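Local coordinates for mitogen-activated protein kinase, putative (Map kinase-like protein) (Leishmania major, PDB 3PG1) that probably acts as a MAP kinase, binding ATP and passing phosphate to serine or threonine residues of protein substrates, at residues 121-124 with 130-133; 80-85 with 153-158; 88-93 with 143-148. All coordinates share one frame; numbering follows the deposited sequence.

Interaction 1 (121-124 with 130-133); sequences AQVI and VISP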
loop_
_atom_site.group_PDB
_atom_site.type_symbol
_atom_site.label_atom_id
_atom_site.label_comp_id
_atom_site.label_asym_id
_atom_site.label_seq_id
_atom_site.Cartn_x
_atom_site.Cartn_y
_atom_site.Cartn_z
ATOM N N ALA A 121 -2.267 -11.059 -4.748
ATOM C CA ALA A 121 -1.123 -11.995 -4.837
ATOM C C ALA A 121 -1.627 -13.452 -4.810
ATOM O O ALA A 121 -1.181 -14.268 -5.612
ATOM C CB ALA A 121 -0.137 -11.753 -3.687
ATOM N N GLN A 122 -2.596 -13.752 -3.938
ATOM C CA GLN A 122 -3.201 -15.076 -3.826
ATOM C C GLN A 122 -3.982 -15.437 -5.085
ATOM O O GLN A 122 -3.879 -16.566 -5.568
ATOM C CB GLN A 122 -4.083 -15.172 -2.574
ATOM C CG GLN A 122 -3.297 -15.268 -1.266
ATOM C CD GLN A 122 -4.228 -15.341 -0.081
ATOM O OE1 GLN A 122 -4.632 -14.325 0.489
ATOM N NE2 GLN A 122 -4.620 -16.545 0.294
ATOM N N VAL A 123 -4.752 -14.477 -5.621
ATOM C CA VAL A 123 -5.536 -14.638 -6.854
ATOM C C VAL A 123 -4.618 -14.937 -8.059
ATOM O O VAL A 123 -4.812 -15.962 -8.737
ATOM C CB VAL A 123 -6.488 -13.439 -7.075
ATOM C CG1 VAL A 123 -7.104 -13.456 -8.471
ATOM C CG2 VAL A 123 -7.570 -13.419 -6.008
ATOM N N ILE A 124 -3.569 -14.106 -8.248
ATOM C CA ILE A 124 -2.586 -14.287 -9.332
ATOM C C ILE A 124 -1.940 -15.679 -9.284
ATOM O O ILE A 124 -1.778 -16.311 -10.323
ATOM C CB ILE A 124 -1.507 -13.155 -9.374
ATOM C CG1 ILE A 124 -2.135 -11.787 -9.829
ATOM C CG2 ILE A 124 -0.305 -13.538 -10.308
ATOM C CD1 ILE A 124 -1.233 -10.540 -9.450
ATOM N N VAL A 130 -9.089 -18.203 -13.242
ATOM C CA VAL A 130 -8.948 -17.566 -14.549
ATOM C C VAL A 130 -8.980 -16.049 -14.288
ATOM O O VAL A 130 -9.901 -15.562 -13.632
ATOM C CB VAL A 130 -10.088 -17.974 -15.537
ATOM C CG1 VAL A 130 -9.939 -17.267 -16.888
ATOM C CG2 VAL A 130 -10.166 -19.491 -15.721
ATOM N N ILE A 131 -7.965 -15.317 -14.771
ATOM C CA ILE A 131 -7.955 -13.867 -14.695
ATOM C C ILE A 131 -8.101 -13.378 -16.126
ATOM O O ILE A 131 -7.119 -13.259 -16.859
ATOM C CB ILE A 131 -6.781 -13.186 -13.925
ATOM C CG1 ILE A 131 -6.474 -13.904 -12.594
ATOM C CG2 ILE A 131 -7.166 -11.710 -13.691
ATOM C CD1 ILE A 131 -5.239 -13.331 -11.810
ATOM N N SER A 132 -9.326 -13.129 -16.524
ATOM C CA SER A 132 -9.652 -12.710 -17.882
ATOM C C SER A 132 -9.231 -11.248 -18.178
ATOM O O SER A 132 -9.050 -10.474 -17.234
ATOM C CB SER A 132 -11.149 -12.902 -18.125
ATOM O OG SER A 132 -11.888 -11.800 -17.616
ATOM N N PRO A 133 -9.102 -10.840 -19.476
ATOM C CA PRO A 133 -8.802 -9.423 -19.768
ATOM C C PRO A 133 -9.871 -8.481 -19.183
ATOM O O PRO A 133 -9.525 -7.378 -18.791
ATOM C CB PRO A 133 -8.794 -9.340 -21.302
ATOM C CG PRO A 133 -8.784 -10.747 -21.804
ATOM C CD PRO A 133 -9.302 -11.634 -20.717
#

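Interaction 2 (80-85 with 153-158); sequences IRLLNH and AGVVHR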
loop_
_atom_site.group_PDB
_atom_site.type_symbol
_atom_site.label_atom_id
_atom_site.label_comp_id
_atom_site.label_asym_id
_atom_site.label_seq_id
_atom_site.Cartn_x
_atom_site.Cartn_y
_atom_site.Cartn_z
ATOM N N ILE A 80 -2.524 5.847 12.121
ATOM C CA ILE A 80 -3.929 6.039 12.465
ATOM C C ILE A 80 -4.532 7.237 11.770
ATOM O O ILE A 80 -5.628 7.135 11.222
ATOM C CB ILE A 80 -4.083 6.029 14.026
ATOM C CG1 ILE A 80 -4.414 4.628 14.517
ATOM C CG2 ILE A 80 -5.061 7.076 14.593
ATOM C CD1 ILE A 80 -3.314 3.607 14.311
ATOM N N ARG A 81 -3.842 8.370 11.818
ATOM C CA ARG A 81 -4.296 9.601 11.166
ATOM C C ARG A 81 -4.479 9.385 9.655
ATOM O O ARG A 81 -5.463 9.859 9.099
ATOM C CB ARG A 81 -3.309 10.757 11.453
ATOM C CG ARG A 81 -3.436 11.305 12.908
ATOM C CD ARG A 81 -3.293 12.816 13.004
ATOM N NE ARG A 81 -4.074 13.469 11.953
ATOM C CZ ARG A 81 -3.591 14.367 11.105
ATOM N NH1 ARG A 81 -2.343 14.809 11.233
ATOM N NH2 ARG A 81 -4.361 14.860 10.148
ATOM N N LEU A 82 -3.560 8.628 9.013
ATOM C CA LEU A 82 -3.626 8.318 7.582
ATOM C C LEU A 82 -4.803 7.445 7.260
ATOM O O LEU A 82 -5.493 7.722 6.278
ATOM C CB LEU A 82 -2.332 7.658 7.100
ATOM C CG LEU A 82 -1.293 8.612 6.573
ATOM C CD1 LEU A 82 0.035 7.931 6.415
ATOM C CD2 LEU A 82 -1.759 9.238 5.263
ATOM N N LEU A 83 -5.083 6.422 8.114
ATOM C CA LEU A 83 -6.237 5.519 7.924
ATOM C C LEU A 83 -7.537 6.272 8.015
ATOM O O LEU A 83 -8.446 6.053 7.218
ATOM C CB LEU A 83 -6.245 4.403 8.967
ATOM C CG LEU A 83 -5.569 3.079 8.607
ATOM C CD1 LEU A 83 -5.677 2.105 9.787
ATOM C CD2 LEU A 83 -6.184 2.440 7.340
ATOM N N ASN A 84 -7.592 7.209 8.956
ATOM C CA ASN A 84 -8.759 8.020 9.260
ATOM C C ASN A 84 -8.970 9.214 8.348
ATOM O O ASN A 84 -10.037 9.827 8.382
ATOM C CB ASN A 84 -8.693 8.435 10.733
ATOM C CG ASN A 84 -10.031 8.586 11.391
ATOM O OD1 ASN A 84 -11.016 7.947 11.014
ATOM N ND2 ASN A 84 -10.100 9.476 12.367
ATOM N N HIS A 85 -7.971 9.527 7.500
ATOM C CA HIS A 85 -8.015 10.644 6.553
ATOM C C HIS A 85 -8.901 10.373 5.319
ATOM O O HIS A 85 -9.498 11.297 4.769
ATOM C CB HIS A 85 -6.582 11.005 6.125
ATOM C CG HIS A 85 -6.504 12.255 5.307
ATOM N ND1 HIS A 85 -6.639 13.505 5.884
ATOM C CD2 HIS A 85 -6.336 12.408 3.973
ATOM C CE1 HIS A 85 -6.580 14.367 4.885
ATOM N NE2 HIS A 85 -6.393 13.757 3.717
ATOM N N ALA A 153 -4.479 13.539 -2.203
ATOM C CA ALA A 153 -4.261 14.007 -0.827
ATOM C C ALA A 153 -2.741 14.186 -0.487
ATOM O O ALA A 153 -2.420 14.440 0.671
ATOM C CB ALA A 153 -4.888 13.031 0.157
ATOM N N GLY A 154 -1.850 14.089 -1.479
ATOM C CA GLY A 154 -0.400 14.212 -1.278
ATOM C C GLY A 154 0.249 12.986 -0.645
ATOM O O GLY A 154 1.355 13.065 -0.110
ATOM N N VAL A 155 -0.432 11.838 -0.681
ATOM C CA VAL A 155 0.093 10.630 -0.064
ATOM C C VAL A 155 0.649 9.711 -1.120
ATOM O O VAL A 155 -0.011 9.433 -2.127
ATOM C CB VAL A 155 -1.016 9.982 0.830
ATOM C CG1 VAL A 155 -0.587 8.607 1.394
ATOM C CG2 VAL A 155 -1.384 10.936 1.957
ATOM N N VAL A 156 1.850 9.224 -0.887
ATOM C CA VAL A 156 2.487 8.293 -1.810
ATOM C C VAL A 156 2.477 6.929 -1.136
ATOM O O VAL A 156 2.868 6.830 0.044
ATOM C CB VAL A 156 3.930 8.770 -2.147
ATOM C CG1 VAL A 156 4.629 7.769 -3.084
ATOM C CG2 VAL A 156 3.883 10.176 -2.797
ATOM N N HIS A 157 2.017 5.872 -1.858
ATOM C CA HIS A 157 1.979 4.531 -1.246
ATOM C C HIS A 157 3.395 4.085 -0.992
ATOM O O HIS A 157 3.770 3.821 0.151
ATOM C CB HIS A 157 1.208 3.488 -2.128
ATOM C CG HIS A 157 0.930 2.202 -1.415
ATOM N ND1 HIS A 157 1.948 1.447 -0.850
ATOM C CD2 HIS A 157 -0.258 1.604 -1.137
ATOM C CE1 HIS A 157 1.354 0.433 -0.241
ATOM N NE2 HIS A 157 0.025 0.491 -0.384
ATOM N N ARG A 158 4.190 4.022 -2.048
ATOM C CA ARG A 158 5.602 3.648 -2.022
ATOM C C ARG A 158 5.895 2.153 -1.915
ATOM O O ARG A 158 7.031 1.728 -2.180
ATOM C CB ARG A 158 6.390 4.486 -0.990
ATOM C CG ARG A 158 7.867 4.643 -1.347
ATOM C CD ARG A 158 8.596 5.206 -0.140
ATOM N NE ARG A 158 9.981 4.743 -0.085
ATOM C CZ ARG A 158 10.873 5.146 0.814
ATOM N NH1 ARG A 158 10.533 6.028 1.750
ATOM N NH2 ARG A 158 12.114 4.682 0.778
#

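Interaction 3 (88-93 with 143-148); sequences HPNILG and ILLGLH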
loop_
_atom_site.group_PDB
_atom_site.type_symbol
_atom_site.label_atom_id
_atom_site.label_comp_id
_atom_site.label_asym_id
_atom_site.label_seq_id
_atom_site.Cartn_x
_atom_site.Cartn_y
_atom_site.Cartn_z
ATOM N N HIS A 88 -13.095 6.429 1.208
ATOM C CA HIS A 88 -13.273 6.108 -0.198
ATOM C C HIS A 88 -13.358 4.593 -0.382
ATOM O O HIS A 88 -12.609 3.882 0.281
ATOM C CB HIS A 88 -12.095 6.707 -1.014
ATOM C CG HIS A 88 -12.288 6.626 -2.494
ATOM N ND1 HIS A 88 -12.014 5.459 -3.194
ATOM C CD2 HIS A 88 -12.682 7.575 -3.361
ATOM C CE1 HIS A 88 -12.275 5.723 -4.461
ATOM N NE2 HIS A 88 -12.690 6.981 -4.615
ATOM N N PRO A 89 -14.227 4.090 -1.294
ATOM C CA PRO A 89 -14.348 2.626 -1.464
ATOM C C PRO A 89 -13.070 1.860 -1.809
ATOM O O PRO A 89 -13.009 0.673 -1.565
ATOM C CB PRO A 89 -15.400 2.464 -2.589
ATOM C CG PRO A 89 -16.086 3.765 -2.712
ATOM C CD PRO A 89 -15.141 4.821 -2.203
ATOM N N ASN A 90 -12.089 2.504 -2.428
ATOM C CA ASN A 90 -10.867 1.824 -2.870
ATOM C C ASN A 90 -9.719 1.919 -1.912
ATOM O O ASN A 90 -8.657 1.370 -2.203
ATOM C CB ASN A 90 -10.432 2.348 -4.227
ATOM C CG ASN A 90 -11.402 2.015 -5.317
ATOM O OD1 ASN A 90 -11.821 2.888 -6.070
ATOM N ND2 ASN A 90 -11.781 0.754 -5.425
ATOM N N ILE A 91 -9.923 2.600 -0.773
ATOM C CA ILE A 91 -8.912 2.812 0.264
ATOM C C ILE A 91 -9.413 2.162 1.540
ATOM O O ILE A 91 -10.506 2.506 2.014
ATOM C CB ILE A 91 -8.599 4.325 0.467
ATOM C CG1 ILE A 91 -8.110 5.044 -0.861
ATOM C CG2 ILE A 91 -7.586 4.531 1.648
ATOM C CD1 ILE A 91 -6.872 4.474 -1.461
ATOM N N LEU A 92 -8.626 1.224 2.106
ATOM C CA LEU A 92 -9.046 0.529 3.345
ATOM C C LEU A 92 -9.207 1.547 4.458
ATOM O O LEU A 92 -8.322 2.353 4.686
ATOM C CB LEU A 92 -8.062 -0.602 3.732
ATOM C CG LEU A 92 -8.509 -1.515 4.913
ATOM C CD1 LEU A 92 -9.634 -2.433 4.490
ATOM C CD2 LEU A 92 -7.321 -2.299 5.465
ATOM N N GLY A 93 -10.377 1.590 5.053
ATOM C CA GLY A 93 -10.624 2.575 6.102
ATOM C C GLY A 93 -10.723 2.016 7.496
ATOM O O GLY A 93 -10.705 0.794 7.688
ATOM N N ILE A 143 -7.618 -0.169 -8.859
ATOM C CA ILE A 143 -6.261 0.038 -8.309
ATOM C C ILE A 143 -5.826 1.473 -8.593
ATOM O O ILE A 143 -5.310 2.136 -7.689
ATOM C CB ILE A 143 -5.207 -0.980 -8.881
ATOM C CG1 ILE A 143 -5.459 -2.435 -8.380
ATOM C CG2 ILE A 143 -3.742 -0.535 -8.604
ATOM C CD1 ILE A 143 -4.831 -3.542 -9.308
ATOM N N LEU A 144 -6.000 1.951 -9.848
ATOM C CA LEU A 144 -5.553 3.311 -10.187
ATOM C C LEU A 144 -6.401 4.390 -9.521
ATOM O O LEU A 144 -5.879 5.444 -9.196
ATOM C CB LEU A 144 -5.474 3.517 -11.700
ATOM C CG LEU A 144 -4.294 2.780 -12.362
ATOM C CD1 LEU A 144 -4.459 2.739 -13.892
ATOM C CD2 LEU A 144 -2.928 3.442 -11.956
ATOM N N LEU A 145 -7.690 4.120 -9.308
ATOM C CA LEU A 145 -8.558 5.080 -8.583
ATOM C C LEU A 145 -8.097 5.175 -7.116
ATOM O O LEU A 145 -8.029 6.264 -6.585
ATOM C CB LEU A 145 -10.041 4.671 -8.642
ATOM C CG LEU A 145 -10.772 5.003 -9.944
ATOM C CD1 LEU A 145 -12.205 4.459 -9.908
ATOM C CD2 LEU A 145 -10.782 6.548 -10.236
ATOM N N GLY A 146 -7.729 4.050 -6.493
ATOM C CA GLY A 146 -7.238 4.118 -5.119
ATOM C C GLY A 146 -5.939 4.925 -5.072
ATOM O O GLY A 146 -5.789 5.782 -4.214
ATOM N N LEU A 147 -5.014 4.707 -6.031
ATOM C CA LEU A 147 -3.774 5.519 -6.089
ATOM C C LEU A 147 -4.086 6.987 -6.355
ATOM O O LEU A 147 -3.540 7.856 -5.681
ATOM C CB LEU A 147 -2.859 4.989 -7.171
ATOM C CG LEU A 147 -2.193 3.630 -6.942
ATOM C CD1 LEU A 147 -1.330 3.271 -8.168
ATOM C CD2 LEU A 147 -1.371 3.636 -5.654
ATOM N N HIS A 148 -5.030 7.270 -7.287
ATOM C CA HIS A 148 -5.417 8.648 -7.609
ATOM C C HIS A 148 -5.886 9.357 -6.314
ATOM O O HIS A 148 -5.504 10.482 -6.080
ATOM C CB HIS A 148 -6.573 8.669 -8.652
ATOM C CG HIS A 148 -6.905 10.077 -9.111
ATOM N ND1 HIS A 148 -6.035 10.794 -9.930
ATOM C CD2 HIS A 148 -8.027 10.820 -8.902
ATOM C CE1 HIS A 148 -6.607 11.988 -10.102
ATOM N NE2 HIS A 148 -7.829 12.019 -9.555
#

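Interaction 1 (121-124 with 130-133)
The tip of Ile131 packs against Val123 and Ile124, two neighbouring residues of the helix 120-125. Its CD1 methyl does nearly all the touching: it lies 3.8 Å from Val123 CG1 and equally near the backbone of the next residue, with 3.8 Å between Ile131 CD1 and Ile124 CA. The CG1 branch of Ile124 completes the seat, Ile124 CG1 standing 4.0 Å from Ile131 CD1. What brings the methyl here is an extended chain, with CD1 anti to CA (chi2 176°), so that the arm of Ile131 reaches toward the helix at its full length. Val123 meets it at an angle, offering CG1, the branch turned anti to its own backbone N (chi1 169°). Contact is apolar throughout, and the two helical residues are buried. In the protein kinase fold these segments belong to the start of the C-lobe, where the short helix D is followed by a loop into the long helix E, here 133-152. Arg230 borders the contact: it touches the Ile131 side chain, and its NE hydrogen bonds to Ile124 O. The flanks of the loop are looser. The side chain of Val130 leaves the backbone away from the helix, and the residue is exposed, as is Pro133 at the start of the next helix. Ser132, between the two, is the N-cap of helix 133-152, its OG hydrogen-bonded to His135 N.

Interaction 2 (80-85 with 153-158)
Leu82 and Val155 run past each other in opposite directions, each reaching out from its own backbone, and meet through their methyl groups. Leu82 CD2 comes to 3.7 Å from Val155 CG2 and also grazes the second branch of the valine, with 4.1 Å between Leu82 CD2 and Val155 CG1. The methyl of the leucine thus faces the fork of the valine. One turn further along the helix 70-85, His85 meets Ala153 quite differently. Its CG is anti to the backbone N (chi1 -172°), which carries the imidazole out toward the loop, and the ring offers its edge: Ala153 CB lies near the ring plane, 3.9 Å from His85 NE2 and 4.1 Å from His85 CD2. The ring has other partners too: His85 NE2 is hydrogen-bonded to Glu335 O, and the ring packs edge-to-face with Phe337. The loop side takes its shape from a Schellman motif that ends the preceding helix, with Gly154, at positive phi, as its C' residue; the chain then turns so that Val155 points at Leu82. Beyond it, His157 and Arg158 begin the His-Arg-Asp motif of the catalytic loop, and their backbone N atoms are hydrogen-bonded to the Asp216 carboxylate. The arrangement is that of the protein kinase fold, in which the C-terminal part of helix C packs against the segment joining helix E to the catalytic loop.

Interaction 3 (88-93 with 143-148)
Asn90 and Ile91 press against the helix 133-152 at Gly146, where the two backbones approach closely, Asn90 CA and Gly146 CA being 4.8 Å apart. The CB of Asn90 rests on the glycine, 3.8 Å from Gly146 CA. With CG anti to the carbonyl carbon (chi1 -66°), the asparagine amide turns toward the preceding residue of the helix, and Asn90 OD1 comes to 3.6 Å from Leu145 CB. The other end of the amide is well engaged: Asn90 ND2 donates to both Ile173 O and His142 ND1, which should fix its rotation. Ile91 reaches the same glycine by a bent arm, CG1 likewise anti to the carbonyl carbon and CD1 folded back (chi2 -60°). This sets Ile91 CD1 just 3.2 Å from Gly146 O, a tight approach, and 3.7 Å from Gly146 CA. The segment 88-93 is the loop that leads from helix C to the strand 96-100 of the kinase N-lobe, and here it packs against helix E of the C-lobe. A type I turn from His88 to Ile91 presents the two side chains, closed by the backbone bond from Ile91 N to His88 O. The His88 side chain adds a second bond within the turn. Its ND1 accepts a nearly straight bond from Asn90 N, 3.1 Å long, with the donor 20° out of the imidazole plane, while Pro89 CD sits over one ring face toward the rim.

How the interactions relate
Followed from the N terminus, the chain leaves helix 70-85, whose C-terminal end enters interaction 2, and passes at once into the 88-93 loop of interaction 3. After strands 96-100 and 108-114 of the N-lobe and the short strand 118-119 it reaches helix 120-125, where interaction 1 closes a short loop at 130-133. The chain then runs along helix 133-152, closing interaction 3 at 143-148 and interaction 2 just beyond the helix, at 153-158. The three loops are nested, none crossing another. Interactions 2 and 3 touch, through Leu83 CD2 and Leu92 O, and together join helix C and its following loop to helix E and the segment leading into the catalytic loop; interaction 1 stays within the C-lobe.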